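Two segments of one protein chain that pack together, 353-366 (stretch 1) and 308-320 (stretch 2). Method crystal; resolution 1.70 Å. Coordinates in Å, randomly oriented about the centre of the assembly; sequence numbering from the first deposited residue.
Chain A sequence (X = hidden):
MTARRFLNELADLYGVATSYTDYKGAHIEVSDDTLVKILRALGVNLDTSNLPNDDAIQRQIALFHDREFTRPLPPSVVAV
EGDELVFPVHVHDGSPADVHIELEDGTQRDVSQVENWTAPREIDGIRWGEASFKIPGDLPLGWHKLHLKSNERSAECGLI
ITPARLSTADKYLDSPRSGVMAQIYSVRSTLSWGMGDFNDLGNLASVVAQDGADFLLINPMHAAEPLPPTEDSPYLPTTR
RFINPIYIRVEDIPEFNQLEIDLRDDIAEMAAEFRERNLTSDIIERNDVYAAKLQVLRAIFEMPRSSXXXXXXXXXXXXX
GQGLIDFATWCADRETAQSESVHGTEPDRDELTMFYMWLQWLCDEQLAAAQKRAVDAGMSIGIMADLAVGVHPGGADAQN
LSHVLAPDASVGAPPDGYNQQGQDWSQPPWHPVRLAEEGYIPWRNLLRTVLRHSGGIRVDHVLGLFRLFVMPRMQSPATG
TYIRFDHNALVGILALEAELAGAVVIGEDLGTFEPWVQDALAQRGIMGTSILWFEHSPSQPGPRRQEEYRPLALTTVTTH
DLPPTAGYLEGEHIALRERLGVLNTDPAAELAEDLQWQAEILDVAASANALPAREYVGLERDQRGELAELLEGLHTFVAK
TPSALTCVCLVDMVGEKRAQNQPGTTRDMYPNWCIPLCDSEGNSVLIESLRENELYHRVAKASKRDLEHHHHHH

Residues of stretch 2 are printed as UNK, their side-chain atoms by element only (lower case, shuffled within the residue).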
# COMPACT_ATOMS: atom_id res chain seq x y z
N THR A 353 23.48 -9.90 -10.04
CA THR A 353 22.76 -9.92 -8.75
C THR A 353 23.27 -8.78 -7.86
O THR A 353 22.49 -8.01 -7.24
CB THR A 353 22.86 -11.32 -8.07
OG1 THR A 353 22.19 -12.30 -8.86
CG2 THR A 353 22.29 -11.26 -6.65
N MET A 354 24.57 -8.61 -7.82
CA MET A 354 25.19 -7.61 -6.99
C MET A 354 24.77 -6.19 -7.42
O MET A 354 24.59 -5.32 -6.57
CB MET A 354 26.68 -7.74 -7.01
CG MET A 354 27.38 -6.80 -6.06
SD MET A 354 26.98 -6.95 -4.31
CE MET A 354 27.93 -8.41 -3.86
N PHE A 355 24.71 -6.00 -8.75
CA PHE A 355 24.25 -4.73 -9.34
C PHE A 355 22.83 -4.41 -8.87
O PHE A 355 22.58 -3.25 -8.48
CB PHE A 355 24.26 -4.82 -10.84
CG PHE A 355 23.62 -3.63 -11.53
CD1 PHE A 355 24.29 -2.42 -11.61
CD2 PHE A 355 22.38 -3.79 -12.13
CE1 PHE A 355 23.70 -1.34 -12.26
CE2 PHE A 355 21.81 -2.73 -12.79
CZ PHE A 355 22.50 -1.51 -12.84
N TYR A 356 21.95 -5.39 -8.87
CA TYR A 356 20.55 -5.09 -8.42
C TYR A 356 20.48 -4.87 -6.93
O TYR A 356 19.65 -4.05 -6.44
CB TYR A 356 19.57 -6.11 -8.97
CG TYR A 356 19.41 -6.02 -10.45
CD1 TYR A 356 18.70 -4.96 -11.01
CD2 TYR A 356 20.01 -6.97 -11.33
CE1 TYR A 356 18.55 -4.82 -12.37
CE2 TYR A 356 19.84 -6.86 -12.70
CZ TYR A 356 19.10 -5.77 -13.22
OH TYR A 356 18.88 -5.61 -14.58
N MET A 357 21.36 -5.50 -6.17
CA MET A 357 21.47 -5.21 -4.73
C MET A 357 21.92 -3.78 -4.50
O MET A 357 21.35 -3.00 -3.65
CB MET A 357 22.40 -6.21 -4.03
CG MET A 357 21.83 -7.63 -4.09
SD MET A 357 23.09 -8.85 -3.49
CE MET A 357 22.98 -8.50 -1.77
N TRP A 358 22.88 -3.36 -5.31
CA TRP A 358 23.46 -2.06 -5.17
C TRP A 358 22.43 -0.98 -5.51
O TRP A 358 22.39 0.04 -4.80
CB TRP A 358 24.71 -2.00 -6.08
CG TRP A 358 25.41 -0.69 -6.21
CD1 TRP A 358 26.21 -0.15 -5.34
CD2 TRP A 358 25.36 0.17 -7.35
NE1 TRP A 358 26.73 1.05 -5.84
CE2 TRP A 358 26.20 1.24 -7.09
CE3 TRP A 358 24.70 0.10 -8.58
CZ2 TRP A 358 26.38 2.30 -8.00
CZ3 TRP A 358 24.91 1.16 -9.51
CH2 TRP A 358 25.74 2.25 -9.18
N LEU A 359 21.63 -1.20 -6.56
CA LEU A 359 20.51 -0.25 -6.85
C LEU A 359 19.58 -0.04 -5.64
O LEU A 359 19.18 1.07 -5.38
CB LEU A 359 19.64 -0.73 -7.98
CG LEU A 359 20.34 -0.76 -9.35
CD1 LEU A 359 19.39 -1.15 -10.47
CD2 LEU A 359 21.02 0.56 -9.64
N GLN A 360 19.25 -1.12 -4.91
CA GLN A 360 18.47 -0.95 -3.68
C GLN A 360 19.17 -0.14 -2.64
O GLN A 360 18.51 0.63 -1.93
CB GLN A 360 18.00 -2.33 -3.16
CG GLN A 360 17.07 -3.02 -4.10
CD GLN A 360 15.85 -2.19 -4.33
OE1 GLN A 360 15.17 -1.78 -3.37
NE2 GLN A 360 15.53 -1.95 -5.58
N TRP A 361 20.49 -0.28 -2.48
CA TRP A 361 21.25 0.50 -1.51
C TRP A 361 21.19 2.02 -1.89
O TRP A 361 20.97 2.89 -1.01
CB TRP A 361 22.74 -0.01 -1.45
CG TRP A 361 23.61 0.81 -0.63
CD1 TRP A 361 23.51 1.09 0.72
CD2 TRP A 361 24.80 1.47 -1.07
NE1 TRP A 361 24.53 1.88 1.13
CE2 TRP A 361 25.37 2.09 0.06
CE3 TRP A 361 25.45 1.58 -2.31
CZ2 TRP A 361 26.54 2.86 -0.02
CZ3 TRP A 361 26.64 2.28 -2.37
CH2 TRP A 361 27.14 2.95 -1.25
N LEU A 362 21.26 2.30 -3.18
CA LEU A 362 21.19 3.67 -3.67
C LEU A 362 19.78 4.21 -3.37
O LEU A 362 19.66 5.41 -2.95
CB LEU A 362 21.41 3.74 -5.18
CG LEU A 362 22.87 3.32 -5.59
CD1 LEU A 362 22.86 3.41 -7.09
CD2 LEU A 362 24.00 4.12 -5.02
N CYS A 363 18.77 3.41 -3.64
CA CYS A 363 17.37 3.85 -3.38
C CYS A 363 17.26 4.14 -1.87
O CYS A 363 16.66 5.16 -1.44
CB CYS A 363 16.37 2.80 -3.78
SG CYS A 363 16.13 2.58 -5.52
N ASP A 364 17.81 3.25 -1.04
CA ASP A 364 17.79 3.45 0.41
C ASP A 364 18.41 4.78 0.82
O ASP A 364 17.84 5.54 1.63
CB ASP A 364 18.49 2.28 1.15
CG ASP A 364 18.49 2.45 2.67
OD1 ASP A 364 17.50 2.03 3.29
OD2 ASP A 364 19.37 3.04 3.26
N GLU A 365 19.62 5.05 0.35
CA GLU A 365 20.26 6.27 0.80
C GLU A 365 19.61 7.54 0.20
O GLU A 365 19.65 8.57 0.87
CB GLU A 365 21.79 6.23 0.57
CG GLU A 365 22.24 6.35 -0.86
CD GLU A 365 23.80 6.28 -1.02
OE1 GLU A 365 24.31 6.26 -2.17
OE2 GLU A 365 24.49 6.24 0.04
N GLN A 366 19.08 7.49 -1.02
CA GLN A 366 18.47 8.70 -1.60
C GLN A 366 17.15 9.00 -0.91
O GLN A 366 16.82 10.17 -0.69
CB GLN A 366 18.28 8.58 -3.12
CG GLN A 366 19.69 8.65 -3.78
CD GLN A 366 19.72 9.04 -5.23
OE1 GLN A 366 18.72 9.36 -5.88
NE2 GLN A 366 20.92 8.88 -5.81
N UNK A 308 34.69 3.84 3.65
CA UNK A 308 33.51 4.21 4.46
C UNK A 308 32.25 3.83 3.66
O UNK A 308 31.36 3.15 4.18
c UNK A 308 32.39 7.35 6.50
o UNK A 308 33.01 8.28 5.95
c UNK A 308 33.49 5.68 4.87
o UNK A 308 31.81 7.50 7.60
c UNK A 308 32.30 6.00 5.79
N UNK A 309 32.25 4.19 2.38
CA UNK A 309 31.14 3.87 1.46
C UNK A 309 30.94 2.37 1.30
O UNK A 309 29.80 1.89 1.36
n UNK A 309 27.19 6.66 -0.31
c UNK A 309 31.30 5.99 0.06
n UNK A 309 29.24 6.21 -1.21
c UNK A 309 31.37 4.48 0.07
c UNK A 309 27.92 6.27 -1.35
n UNK A 309 27.33 5.96 -2.49
c UNK A 309 29.91 6.51 0.06
N UNK A 310 32.03 1.62 1.11
CA UNK A 310 31.93 0.15 1.03
C UNK A 310 31.32 -0.44 2.30
O UNK A 310 30.47 -1.30 2.18
c UNK A 310 32.60 -2.65 -0.47
c UNK A 310 33.26 -2.04 0.73
o UNK A 310 32.09 -1.95 -1.39
c UNK A 310 33.28 -0.52 0.78
o UNK A 310 32.57 -3.89 -0.50
N UNK A 311 31.73 0.01 3.48
CA UNK A 311 31.23 -0.52 4.73
C UNK A 311 29.76 -0.18 4.95
O UNK A 311 29.05 -0.92 5.57
c UNK A 311 32.04 -0.00 5.92
N UNK A 312 29.34 0.97 4.46
CA UNK A 312 27.92 1.30 4.41
C UNK A 312 27.12 0.38 3.51
O UNK A 312 26.04 -0.10 3.90
n UNK A 312 26.24 3.73 5.43
c UNK A 312 27.76 2.73 3.94
c UNK A 312 27.50 3.63 5.06
o UNK A 312 28.43 4.16 5.67
N UNK A 313 27.63 0.12 2.31
CA UNK A 313 26.98 -0.80 1.41
C UNK A 313 26.88 -2.22 2.01
O UNK A 313 25.85 -2.89 1.93
c UNK A 313 25.18 -2.86 -1.99
c UNK A 313 25.67 -2.03 -1.02
c UNK A 313 27.06 -1.75 -0.96
c UNK A 313 26.00 -3.47 -2.90
c UNK A 313 27.66 -0.80 0.06
c UNK A 313 27.88 -2.39 -1.87
c UNK A 313 27.36 -3.24 -2.81
N UNK A 314 27.98 -2.70 2.58
CA UNK A 314 27.97 -4.02 3.19
C UNK A 314 27.02 -4.09 4.39
O UNK A 314 26.37 -5.08 4.60
c UNK A 314 30.24 -4.71 2.38
c UNK A 314 29.41 -5.50 4.69
c UNK A 314 29.40 -4.37 3.64
N UNK A 315 26.96 -3.05 5.17
CA UNK A 315 26.04 -2.93 6.29
C UNK A 315 24.52 -3.01 5.82
O UNK A 315 23.73 -3.75 6.38
o UNK A 315 25.46 -1.48 8.13
c UNK A 315 26.33 -1.62 7.02
N UNK A 316 24.19 -2.29 4.76
CA UNK A 316 22.88 -2.40 4.13
C UNK A 316 22.61 -3.83 3.71
O UNK A 316 21.51 -4.34 4.00
c UNK A 316 20.35 -1.05 2.48
c UNK A 316 21.57 -2.41 0.89
c UNK A 316 20.43 -2.54 0.13
c UNK A 316 19.25 -1.93 0.54
c UNK A 316 21.54 -1.66 2.09
c UNK A 316 19.22 -1.16 1.69
c UNK A 316 22.78 -1.46 2.91
N UNK A 317 23.55 -4.47 3.00
CA UNK A 317 23.27 -5.81 2.46
C UNK A 317 22.99 -6.81 3.63
O UNK A 317 22.10 -7.65 3.52
c UNK A 317 24.30 -7.77 1.23
c UNK A 317 24.39 -5.49 0.23
c UNK A 317 24.42 -6.30 1.55
N UNK A 318 23.76 -6.67 4.71
CA UNK A 318 23.61 -7.53 5.89
C UNK A 318 22.25 -7.30 6.47
O UNK A 318 21.57 -8.28 6.81
c UNK A 318 25.76 -9.56 7.33
c UNK A 318 24.61 -7.26 7.05
o UNK A 318 24.67 -10.14 7.26
c UNK A 318 25.90 -8.05 7.03
n UNK A 318 26.90 -10.21 7.64
N UNK A 319 21.88 -6.02 6.58
CA UNK A 319 20.59 -5.70 7.18
C UNK A 319 19.43 -6.33 6.42
O UNK A 319 18.47 -6.82 7.06
c UNK A 319 19.19 -3.69 8.08
n UNK A 319 19.00 0.45 6.86
n UNK A 319 18.58 -1.79 6.60
c UNK A 319 19.02 -2.19 7.97
n UNK A 319 18.11 -0.31 4.89
c UNK A 319 18.61 -0.57 6.11
c UNK A 319 20.43 -4.17 7.31
N UNK A 320 19.48 -6.35 5.09
CA UNK A 320 18.34 -6.74 4.27
C UNK A 320 18.23 -8.24 4.03
O UNK A 320 17.18 -8.77 3.68
c UNK A 320 18.25 -4.48 3.12
o UNK A 320 15.89 -4.67 3.50
o UNK A 320 16.98 -3.02 4.44
c UNK A 320 16.95 -4.04 3.74
c UNK A 320 18.33 -5.98 2.91
O HOH W 1 19.30 3.04 5.70

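Position 308 carries three carbons, the third bonded to two oxygens, and lies out of reach of stretch 1: a carboxylate on a two-carbon linker, E308. Position 309 has three carbons, a nitrogen, then a carbon bearing two more nitrogens. This guanidinium identifies R309, whose end comes nearer stretch 1 than its sideways CB suggests: NH1 donates to E365 OE2 at 2.8 Å and NH2 to E365 OE1 at 3.1 Å, a two-pronged salt bridge, while W361 CH2 lies over one guanidinium face, 3.3 Å from R309 NH2.

Position 310 repeats the pattern of 308, touches nothing here and is E310. Position 311, a single carbon pointing away, is A311. At 312 two carbons end in one oxygen and one nitrogen, an amide: N312, with its CB 4.1 Å from W361 CZ2.

Position 313 shows one carbon and a six-carbon ring without oxygen, hence F313. Its side chain sits among M354, M357, W358 and W361. F313 CZ is 3.7 Å from W358 CB, and the edge of W358 meets the phenyl face with planes at 78°. F313 CB stands 3.6 Å from the centroid of the W361 six-membered ring, 8° off its normal, a CH-pi contact.

Position 314, three carbons forked at CB and facing away, is V314. Position 315, one carbon and one oxygen, is S315, without a contact. Position 316 is again a carbon plus a six-carbon ring, F316. W361 CA lies 3.7 Å from the centroid of its ring, and F316 CB is 3.4 Å from W361 CD1.

Position 317 forks at CB into two carbons: V317, whose CG1 is 3.4 Å from M357 CE. Position 318, three carbons ending in one oxygen and one nitrogen, is Q318, out of reach. Position 319 has three carbons, a nitrogen, then a carbon bearing two more nitrogens, a second guanidinium: R319; NH1 donates to D364 OD1 at 2.9 Å in a salt bridge, and water 1 links R319 NH2 (2.9 Å from the water O) to D364 OD2 (2.4 Å from it). Position 320, three carbons with two terminal oxygens, is E320; its OE1 accepts from R319 NE at 3.0 Å.

The helices cross at 100°, axes 10.1 Å apart at closest approach, so contact is concentrated near the crossing, where the CA atoms of W361 and F316 are 6.5 Å apart. F313 and W361 are each a knob in the other helix, W361 among R309, N312, F313 and F316. The two arginine-carboxylate bridges add charged contacts to this apolar centre, within 624 Å² of buried surface.

Stretch 2 308-320: EREANFVSFVQRE
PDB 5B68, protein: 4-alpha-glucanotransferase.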